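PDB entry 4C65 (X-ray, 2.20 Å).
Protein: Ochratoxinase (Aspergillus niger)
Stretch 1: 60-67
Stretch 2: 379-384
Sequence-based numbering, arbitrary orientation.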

# COMPACT_ATOMS: atom_id res chain seq x y z
N VAL A 60 26.65 44.72 33.61
CA VAL A 60 25.61 43.82 34.11
C VAL A 60 25.84 42.39 33.63
O VAL A 60 26.05 42.16 32.45
CB VAL A 60 24.20 44.27 33.66
CG1 VAL A 60 23.13 43.31 34.15
CG2 VAL A 60 23.91 45.68 34.18
N LEU A 61 25.72 41.45 34.56
CA LEU A 61 25.83 40.04 34.25
C LEU A 61 24.62 39.28 34.78
O LEU A 61 24.13 39.57 35.89
CB LEU A 61 27.10 39.47 34.86
CG LEU A 61 27.65 38.19 34.25
CD1 LEU A 61 28.28 38.44 32.89
CD2 LEU A 61 28.66 37.56 35.20
N MET A 62 24.16 38.30 34.02
CA MET A 62 23.00 37.49 34.39
C MET A 62 23.02 36.15 33.68
O MET A 62 23.86 35.93 32.78
CB MET A 62 21.71 38.26 34.06
CG MET A 62 21.50 38.59 32.59
SD MET A 62 19.87 39.31 32.28
CE MET A 62 18.84 37.84 32.35
N PRO A 63 22.12 35.24 34.07
CA PRO A 63 22.05 33.99 33.32
C PRO A 63 21.56 34.18 31.91
O PRO A 63 20.80 35.12 31.62
CB PRO A 63 21.00 33.16 34.09
CG PRO A 63 20.81 33.86 35.39
CD PRO A 63 21.11 35.30 35.12
N GLY A 64 22.00 33.31 31.01
CA GLY A 64 21.43 33.27 29.66
C GLY A 64 19.91 33.04 29.72
O GLY A 64 19.42 32.33 30.59
N LEU A 65 19.19 33.66 28.79
CA LEU A 65 17.74 33.64 28.81
C LEU A 65 17.16 32.38 28.18
O LEU A 65 17.72 31.84 27.24
CB LEU A 65 17.20 34.87 28.09
CG LEU A 65 17.46 36.21 28.76
CD1 LEU A 65 17.33 37.33 27.74
CD2 LEU A 65 16.48 36.38 29.91
N TRP A 66 16.02 31.94 28.73
CA TRP A 66 15.25 30.83 28.18
C TRP A 66 13.97 31.37 27.55
O TRP A 66 13.40 32.35 28.02
CB TRP A 66 14.79 29.88 29.26
CG TRP A 66 15.80 28.91 29.74
CD1 TRP A 66 16.96 29.18 30.36
CD2 TRP A 66 15.67 27.48 29.73
NE1 TRP A 66 17.61 28.01 30.68
CE2 TRP A 66 16.83 26.95 30.31
CE3 TRP A 66 14.69 26.60 29.26
CZ2 TRP A 66 17.05 25.59 30.41
CZ3 TRP A 66 14.90 25.24 29.40
CH2 TRP A 66 16.07 24.76 29.98
N ASP A 67 13.54 30.75 26.45
CA ASP A 67 12.16 30.84 26.05
C ASP A 67 11.59 29.44 26.03
O ASP A 67 12.15 28.55 25.37
CB ASP A 67 11.99 31.52 24.72
CG ASP A 67 10.55 31.98 24.50
OD1 ASP A 67 9.69 31.11 24.18
OD2 ASP A 67 10.30 33.18 24.68
N LEU A 379 21.68 21.54 35.80
CA LEU A 379 21.71 22.68 36.70
C LEU A 379 22.06 23.90 35.88
O LEU A 379 23.20 24.06 35.50
CB LEU A 379 22.76 22.47 37.81
CG LEU A 379 22.40 21.40 38.85
CD1 LEU A 379 23.51 21.32 39.89
CD2 LEU A 379 21.05 21.67 39.51
N THR A 380 21.07 24.72 35.59
CA THR A 380 21.27 25.90 34.78
C THR A 380 20.22 26.97 35.08
O THR A 380 19.39 26.80 35.95
CB THR A 380 21.28 25.53 33.29
OG1 THR A 380 21.74 26.64 32.52
CG2 THR A 380 19.88 25.13 32.79
N GLY A 381 20.30 28.10 34.39
CA GLY A 381 19.35 29.19 34.61
C GLY A 381 19.62 30.05 35.84
O GLY A 381 18.85 30.97 36.12
N GLN A 382 20.75 29.81 36.51
CA GLN A 382 21.21 30.66 37.59
C GLN A 382 22.72 30.85 37.59
O GLN A 382 23.46 29.94 37.19
CB GLN A 382 20.84 30.06 38.93
CG GLN A 382 19.37 29.92 39.15
CD GLN A 382 19.09 29.34 40.51
OE1 GLN A 382 19.45 29.89 41.52
NE2 GLN A 382 18.40 28.22 40.52
N LEU A 383 23.16 32.03 38.02
CA LEU A 383 24.58 32.31 38.18
C LEU A 383 24.96 31.82 39.57
O LEU A 383 24.93 32.58 40.54
CB LEU A 383 24.91 33.80 37.98
CG LEU A 383 24.61 34.43 36.61
CD1 LEU A 383 25.27 35.79 36.53
CD2 LEU A 383 25.06 33.56 35.43
N ARG A 384 25.28 30.53 39.63
CA ARG A 384 25.56 29.82 40.87
C ARG A 384 26.68 28.83 40.66
O ARG A 384 26.75 28.22 39.61
CB ARG A 384 24.36 28.98 41.31
CG ARG A 384 23.57 29.73 42.32
CD ARG A 384 22.30 29.02 42.67
NE ARG A 384 22.54 28.05 43.73
CZ ARG A 384 21.56 27.40 44.35
NH1 ARG A 384 20.30 27.64 44.04
NH2 ARG A 384 21.86 26.51 45.28

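No hydrogen bond joins these two stretches, although one is largely β-strand; they lie more than 300 residues apart in sequence, and van der Waals packing alone accounts for their contact, which buries 302 Å² summed over both sides. The touching parts of the two stretches run in roughly opposite directions, 160° apart, and their backbones come nearest at Pro63 and Gln382, whose CA atoms are 5.5 Å apart. Leu383 is the most heavily covered residue. Its CA-to-CB bond points toward the strand, and with chi1 m and chi2 t its two methyls reach different places: CD2 lies 3.6 Å from Pro63 N, while CD1 lies 3.6 Å from Met62 CA and 4.0 Å from Leu61 CD2. The leucine thus packs against backbone atoms as well as side chains. Leu61 starts out sideways, but its end turns nearer to meet that methyl; Met62 points away and offers mainly its main chain. Pro63 points toward the loop, its CD 3.9 Å from Leu383 CG. Its CG also sits 3.6 Å from Gly381 O and 3.9 Å from Gln382 CA, so the ring rests on the loop backbone as well as on the leucine. Farther along, Trp66 also points toward the loop. Thr380 CG2 meets the indole at its edge, near the ring plane, 3.7 Å from Trp66 CZ2. Gly381 approaches obliquely, with its CA 4.5 Å from Trp66 NE1, too distant for more than loose packing. Its phi of 79° by itself favours glycine, and an ideal CB there would lie 4.1 Å from Trp66 NE1. Gln382 points away from the strand. Within its own stretch its OE1 accepts a weak hydrogen bond from Arg384 NH1 (3.5 Å), and its O accepts another weak one from Arg384 N (3.1 Å).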